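Long-range contact in trypanothione-dependent glyoxalase I (Leishmania major, PDB 2C21), which belongs to the glyoxalase/bleomycin resistance protein/dioxygenase superfamily and binds nickel at a site shared between two subunits: residues His74-Val88 against Phe113-Glu127. Numbering follows the deposited sequence.
Sequences HDEAYGHIAIGVEDV and FVVDPDGYYIELLNE. With NI (nickel (II) ion), chain H.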
loop_
_atom_site.group_PDB
_atom_site.type_symbol
_atom_site.label_atom_id
_atom_site.label_comp_id
_atom_site.label_asym_id
_atom_site.label_seq_id
_atom_site.Cartn_x
_atom_site.Cartn_y
_atom_site.Cartn_z
ATOM N N HIS A 74 -0.920 -5.469 -16.059
ATOM C CA HIS A 74 -0.863 -5.897 -14.674
ATOM C C HIS A 74 -0.528 -7.378 -14.550
ATOM O O HIS A 74 -0.982 -8.204 -15.362
ATOM C CB HIS A 74 -2.177 -5.609 -13.980
ATOM C CG HIS A 74 -2.531 -4.159 -13.974
ATOM N ND1 HIS A 74 -2.098 -3.296 -12.995
ATOM C CD2 HIS A 74 -3.225 -3.408 -14.859
ATOM C CE1 HIS A 74 -2.534 -2.079 -13.261
ATOM N NE2 HIS A 74 -3.219 -2.117 -14.388
ATOM N N ASP A 75 0.279 -7.671 -13.529
ATOM C CA ASP A 75 0.567 -9.019 -13.082
ATOM C C ASP A 75 -0.554 -9.456 -12.155
ATOM O O ASP A 75 -1.431 -8.667 -11.797
ATOM C CB ASP A 75 1.931 -9.087 -12.330
ATOM C CG ASP A 75 1.991 -8.179 -11.054
ATOM O OD1 ASP A 75 1.028 -8.118 -10.279
ATOM O OD2 ASP A 75 3.026 -7.510 -10.810
ATOM N N GLU A 76 -0.506 -10.715 -11.758
ATOM C CA GLU A 76 -1.422 -11.228 -10.747
ATOM C C GLU A 76 -0.672 -11.449 -9.431
ATOM O O GLU A 76 -0.943 -12.411 -8.715
ATOM C CB GLU A 76 -2.084 -12.499 -11.250
ATOM C CG GLU A 76 -2.944 -12.222 -12.502
ATOM C CD GLU A 76 -4.030 -13.263 -12.733
ATOM O OE1 GLU A 76 -3.689 -14.434 -13.003
ATOM O OE2 GLU A 76 -5.223 -12.894 -12.661
ATOM N N ALA A 77 0.268 -10.532 -9.138
ATOM C CA ALA A 77 1.099 -10.587 -7.928
ATOM C C ALA A 77 0.596 -9.522 -6.961
ATOM O O ALA A 77 0.053 -9.854 -5.902
ATOM C CB ALA A 77 2.587 -10.389 -8.266
ATOM N N TYR A 78 0.764 -8.254 -7.340
ATOM C CA TYR A 78 0.244 -7.157 -6.564
ATOM C C TYR A 78 -1.293 -7.304 -6.439
ATOM O O TYR A 78 -1.977 -7.688 -7.393
ATOM C CB TYR A 78 0.616 -5.798 -7.160
ATOM C CG TYR A 78 -0.140 -4.671 -6.512
ATOM C CD1 TYR A 78 0.153 -4.278 -5.211
ATOM C CD2 TYR A 78 -1.194 -4.039 -7.175
ATOM C CE1 TYR A 78 -0.564 -3.258 -4.587
ATOM C CE2 TYR A 78 -1.922 -3.007 -6.557
ATOM C CZ TYR A 78 -1.603 -2.636 -5.269
ATOM O OH TYR A 78 -2.301 -1.631 -4.685
ATOM N N GLY A 79 -1.806 -7.008 -5.257
ATOM C CA GLY A 79 -3.207 -7.241 -4.938
ATOM C C GLY A 79 -4.043 -6.009 -5.111
ATOM O O GLY A 79 -4.724 -5.835 -6.128
ATOM N N HIS A 80 -3.975 -5.139 -4.114
ATOM C CA HIS A 80 -4.796 -3.942 -4.071
ATOM C C HIS A 80 -4.413 -3.075 -2.886
ATOM O O HIS A 80 -3.621 -3.485 -2.048
ATOM C CB HIS A 80 -6.270 -4.311 -3.907
ATOM C CG HIS A 80 -6.553 -5.156 -2.696
ATOM N ND1 HIS A 80 -6.730 -6.520 -2.763
ATOM C CD2 HIS A 80 -6.688 -4.829 -1.390
ATOM C CE1 HIS A 80 -6.965 -6.993 -1.551
ATOM N NE2 HIS A 80 -6.952 -5.981 -0.701
ATOM N N ILE A 81 -5.017 -1.889 -2.838
ATOM C CA ILE A 81 -5.145 -1.118 -1.613
ATOM C C ILE A 81 -6.617 -1.184 -1.150
ATOM O O ILE A 81 -7.538 -1.281 -1.968
ATOM C CB ILE A 81 -4.716 0.371 -1.747
ATOM C CG1 ILE A 81 -5.574 1.117 -2.769
ATOM C CG2 ILE A 81 -3.195 0.489 -2.049
ATOM C CD1 ILE A 81 -5.446 2.638 -2.691
ATOM N N ALA A 82 -6.801 -1.148 0.164
ATOM C CA ALA A 82 -8.121 -1.195 0.771
ATOM C C ALA A 82 -8.361 0.111 1.477
ATOM O O ALA A 82 -7.469 0.633 2.151
ATOM C CB ALA A 82 -8.197 -2.341 1.756
ATOM N N ILE A 83 -9.578 0.623 1.326
ATOM C CA ILE A 83 -9.976 1.883 1.911
ATOM C C ILE A 83 -11.225 1.634 2.755
ATOM O O ILE A 83 -12.171 1.038 2.271
ATOM C CB ILE A 83 -10.254 2.929 0.805
ATOM C CG1 ILE A 83 -8.951 3.203 0.009
ATOM C CG2 ILE A 83 -10.866 4.216 1.400
ATOM C CD1 ILE A 83 -9.140 4.109 -1.196
ATOM N N GLY A 84 -11.192 2.087 4.010
ATOM C CA GLY A 84 -12.324 2.015 4.914
ATOM C C GLY A 84 -13.281 3.179 4.743
ATOM O O GLY A 84 -12.880 4.354 4.829
ATOM N N VAL A 85 -14.556 2.858 4.527
ATOM C CA VAL A 85 -15.588 3.857 4.312
ATOM C C VAL A 85 -16.769 3.633 5.263
ATOM O O VAL A 85 -16.787 2.658 6.021
ATOM C CB VAL A 85 -16.056 3.869 2.838
ATOM C CG1 VAL A 85 -14.860 4.114 1.912
ATOM C CG2 VAL A 85 -16.766 2.564 2.463
ATOM N N GLU A 86 -17.730 4.551 5.230
ATOM C CA GLU A 86 -18.929 4.462 6.067
ATOM C C GLU A 86 -20.078 3.724 5.383
ATOM O O GLU A 86 -20.942 3.127 6.061
ATOM C CB GLU A 86 -19.420 5.864 6.462
ATOM C CG GLU A 86 -18.470 6.622 7.386
ATOM C CD GLU A 86 -19.071 7.900 7.945
ATOM O OE1 GLU A 86 -20.315 8.026 7.964
ATOM O OE2 GLU A 86 -18.292 8.779 8.374
ATOM N N ASP A 87 -20.117 3.823 4.049
ATOM C CA ASP A 87 -21.224 3.279 3.258
ATOM C C ASP A 87 -20.663 2.820 1.903
ATOM O O ASP A 87 -20.363 3.649 0.968
ATOM C CB ASP A 87 -22.341 4.311 3.082
ATOM C CG ASP A 87 -23.645 3.684 2.605
ATOM O OD1 ASP A 87 -23.580 2.616 1.946
ATOM O OD2 ASP A 87 -24.721 4.262 2.877
ATOM N N VAL A 88 -20.499 1.492 1.805
ATOM C CA VAL A 88 -19.968 0.901 0.589
ATOM C C VAL A 88 -20.976 0.983 -0.542
ATOM O O VAL A 88 -20.625 1.351 -1.665
ATOM C CB VAL A 88 -19.550 -0.576 0.805
ATOM C CG1 VAL A 88 -18.987 -1.184 -0.491
ATOM C CG2 VAL A 88 -18.540 -0.673 1.927
ATOM N N PHE A 113 -15.200 -4.305 -4.851
ATOM C CA PHE A 113 -13.977 -4.042 -5.590
ATOM C C PHE A 113 -14.306 -3.174 -6.785
ATOM O O PHE A 113 -15.217 -3.487 -7.551
ATOM C CB PHE A 113 -13.323 -5.343 -6.059
ATOM C CG PHE A 113 -12.412 -5.957 -5.046
ATOM C CD1 PHE A 113 -12.874 -6.936 -4.179
ATOM C CD2 PHE A 113 -11.078 -5.557 -4.958
ATOM C CE1 PHE A 113 -12.027 -7.506 -3.236
ATOM C CE2 PHE A 113 -10.215 -6.135 -4.012
ATOM C CZ PHE A 113 -10.697 -7.106 -3.153
ATOM N N VAL A 114 -13.548 -2.084 -6.926
ATOM C CA VAL A 114 -13.642 -1.185 -8.072
ATOM C C VAL A 114 -12.270 -1.074 -8.749
ATOM O O VAL A 114 -11.243 -1.431 -8.160
ATOM C CB VAL A 114 -14.174 0.213 -7.661
ATOM C CG1 VAL A 114 -15.481 0.068 -6.872
ATOM C CG2 VAL A 114 -13.129 1.009 -6.867
ATOM N N VAL A 115 -12.265 -0.583 -9.986
ATOM C CA VAL A 115 -11.052 -0.539 -10.793
ATOM C C VAL A 115 -10.705 0.904 -11.149
ATOM O O VAL A 115 -11.570 1.663 -11.601
ATOM C CB VAL A 115 -11.208 -1.394 -12.065
ATOM C CG1 VAL A 115 -9.852 -1.579 -12.755
ATOM C CG2 VAL A 115 -11.817 -2.753 -11.714
ATOM N N ASP A 116 -9.447 1.296 -10.921
ATOM C CA ASP A 116 -9.023 2.653 -11.196
ATOM C C ASP A 116 -8.728 2.812 -12.691
ATOM O O ASP A 116 -8.765 1.827 -13.433
ATOM C CB ASP A 116 -7.870 3.079 -10.244
ATOM C CG ASP A 116 -6.481 2.826 -10.789
ATOM O OD1 ASP A 116 -6.297 2.087 -11.790
ATOM O OD2 ASP A 116 -5.540 3.392 -10.162
ATOM N N PRO A 117 -8.467 4.057 -13.152
ATOM C CA PRO A 117 -8.337 4.269 -14.599
ATOM C C PRO A 117 -7.229 3.471 -15.303
ATOM O O PRO A 117 -7.321 3.248 -16.523
ATOM C CB PRO A 117 -8.113 5.773 -14.702
ATOM C CG PRO A 117 -8.803 6.316 -13.464
ATOM C CD PRO A 117 -8.349 5.329 -12.426
ATOM N N ASP A 118 -6.230 3.015 -14.545
ATOM C CA ASP A 118 -5.147 2.203 -15.103
ATOM C C ASP A 118 -5.336 0.698 -14.941
ATOM O O ASP A 118 -4.508 -0.069 -15.437
ATOM C CB ASP A 118 -3.802 2.593 -14.488
ATOM C CG ASP A 118 -3.356 3.965 -14.902
ATOM O OD1 ASP A 118 -2.810 4.116 -16.016
ATOM O OD2 ASP A 118 -3.568 4.901 -14.109
ATOM N N GLY A 119 -6.394 0.270 -14.256
ATOM C CA GLY A 119 -6.656 -1.149 -14.061
ATOM C C GLY A 119 -6.258 -1.724 -12.706
ATOM O O GLY A 119 -6.360 -2.940 -12.486
ATOM N N TYR A 120 -5.793 -0.877 -11.796
ATOM C CA TYR A 120 -5.488 -1.320 -10.440
ATOM C C TYR A 120 -6.799 -1.540 -9.684
ATOM O O TYR A 120 -7.796 -0.810 -9.898
ATOM C CB TYR A 120 -4.649 -0.283 -9.677
ATOM C CG TYR A 120 -3.259 -0.045 -10.231
ATOM C CD1 TYR A 120 -2.207 -0.904 -9.928
ATOM C CD2 TYR A 120 -3.001 1.050 -11.048
ATOM C CE1 TYR A 120 -0.919 -0.692 -10.446
ATOM C CE2 TYR A 120 -1.720 1.285 -11.565
ATOM C CZ TYR A 120 -0.682 0.408 -11.264
ATOM O OH TYR A 120 0.578 0.639 -11.776
ATOM N N TYR A 121 -6.780 -2.517 -8.784
ATOM C CA TYR A 121 -7.933 -2.809 -7.942
ATOM C C TYR A 121 -7.919 -2.060 -6.622
ATOM O O TYR A 121 -6.877 -1.884 -5.987
ATOM C CB TYR A 121 -8.017 -4.311 -7.673
ATOM C CG TYR A 121 -8.398 -5.086 -8.895
ATOM C CD1 TYR A 121 -7.453 -5.787 -9.623
ATOM C CD2 TYR A 121 -9.711 -5.103 -9.341
ATOM C CE1 TYR A 121 -7.825 -6.519 -10.765
ATOM C CE2 TYR A 121 -10.086 -5.813 -10.474
ATOM C CZ TYR A 121 -9.146 -6.512 -11.182
ATOM O OH TYR A 121 -9.535 -7.208 -12.307
ATOM N N ILE A 122 -9.097 -1.588 -6.227
ATOM C CA ILE A 122 -9.273 -0.965 -4.929
ATOM C C ILE A 122 -10.397 -1.696 -4.191
ATOM O O ILE A 122 -11.492 -1.896 -4.737
ATOM C CB ILE A 122 -9.604 0.522 -5.085
ATOM C CG1 ILE A 122 -8.380 1.279 -5.603
ATOM C CG2 ILE A 122 -10.088 1.131 -3.759
ATOM C CD1 ILE A 122 -8.719 2.352 -6.565
ATOM N N GLU A 123 -10.118 -2.094 -2.954
ATOM C CA GLU A 123 -11.094 -2.743 -2.102
ATOM C C GLU A 123 -11.744 -1.704 -1.204
ATOM O O GLU A 123 -11.059 -1.017 -0.457
ATOM C CB GLU A 123 -10.420 -3.818 -1.239
ATOM C CG GLU A 123 -11.397 -4.709 -0.470
ATOM C CD GLU A 123 -10.680 -5.794 0.312
ATOM O OE1 GLU A 123 -9.631 -5.515 0.899
ATOM O OE2 GLU A 123 -11.169 -6.928 0.340
ATOM N N LEU A 124 -13.068 -1.593 -1.297
ATOM C CA LEU A 124 -13.847 -0.726 -0.445
ATOM C C LEU A 124 -14.449 -1.562 0.665
ATOM O O LEU A 124 -15.134 -2.553 0.402
ATOM C CB LEU A 124 -14.958 -0.061 -1.254
ATOM C CG LEU A 124 -14.468 0.764 -2.447
ATOM C CD1 LEU A 124 -15.663 1.241 -3.271
ATOM C CD2 LEU A 124 -13.635 1.935 -1.955
ATOM N N LEU A 125 -14.189 -1.160 1.901
ATOM C CA LEU A 125 -14.640 -1.896 3.068
ATOM C C LEU A 125 -15.422 -1.012 4.015
ATOM O O LEU A 125 -15.038 0.124 4.274
ATOM C CB LEU A 125 -13.450 -2.459 3.832
ATOM C CG LEU A 125 -12.597 -3.500 3.107
ATOM C CD1 LEU A 125 -11.424 -3.862 4.000
ATOM C CD2 LEU A 125 -13.413 -4.734 2.761
ATOM N N ASN A 126 -16.507 -1.545 4.554
ATOM C CA ASN A 126 -17.164 -0.877 5.666
ATOM C C ASN A 126 -16.230 -0.946 6.876
ATOM O O ASN A 126 -16.002 -2.026 7.438
ATOM C CB ASN A 126 -18.503 -1.529 5.982
ATOM C CG ASN A 126 -19.275 -0.757 7.022
ATOM O OD1 ASN A 126 -20.282 -0.102 6.719
ATOM N ND2 ASN A 126 -18.793 -0.803 8.257
ATOM N N GLU A 127 -15.683 0.199 7.272
ATOM C CA GLU A 127 -14.563 0.205 8.210
ATOM C C GLU A 127 -14.983 -0.262 9.581
ATOM O O GLU A 127 -14.216 -0.966 10.245
ATOM C CB GLU A 127 -13.916 1.584 8.317
ATOM C CG GLU A 127 -12.793 1.640 9.339
ATOM C CD GLU A 127 -12.021 2.957 9.324
ATOM O OE1 GLU A 127 -12.306 3.843 8.482
ATOM O OE2 GLU A 127 -11.113 3.103 10.167
HETATM NI NI NI H . -7.699 -6.575 1.305
HETATM O O HOH W 1 -4.373 -0.615 -6.118
HETATM O O HOH W 2 -4.416 -3.982 -8.554
HETATM O O HOH W 3 -8.821 -7.557 2.539
#
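His80 NE2 and Glu123 OE1, one imidazole nitrogen and one carboxylate oxygen, each lie 2.2 Å from the same nickel ion. Water 3 and His11 and Glu62 of the second subunit complete the site. Glu123 reaches the ion through an extended chain, with CG anti to the backbone N (chi1 -171°), and its CB packs over a face of the His80 ring. Phe113 turns its edge toward the imidazole face in a T-shaped stack, CE2 3.7 Å from His80 ND1; with the NE2-nickel bond, this probably limits the ring's rotation.

Behind the ligands, strands 78-85 and 121-126 run parallel as neighbours in one of two mixed sheets, each built from a beta-alpha-beta-beta-beta unit of the glyoxalase fold. Glu123 N donates to Ile81 O (2.9 Å) and its O accepts from Ile83 N (2.8 Å). Leu125 N to Ile83 O, Val85 N to Leu125 O and Glu127 N to Val85 O continue the ladder. Small Ala82, beside Glu123, leaves room for the carboxylate, whereas branched Ile81, Ile83, Ile122 and Leu124 fill the other face.

At the strands' N-terminal ends, water 1 joins Tyr78 OH to Tyr121 O and water 2 Gly79 O to Tyr121 N. His74 NE2 donates an almost straight bond to Asp118 O (2.6 Å, 174°), its CE1 over the centre of the Tyr120 ring. Asp116 OD1 braces the type I turn Asp116-Gly119, accepting from Asp118 N (an Asx turn) and Tyr120 N on opposite carboxylate faces.

Two neighbouring strands thus supply half the protein ligands of an intersubunit site, whose completion depends on the dimer.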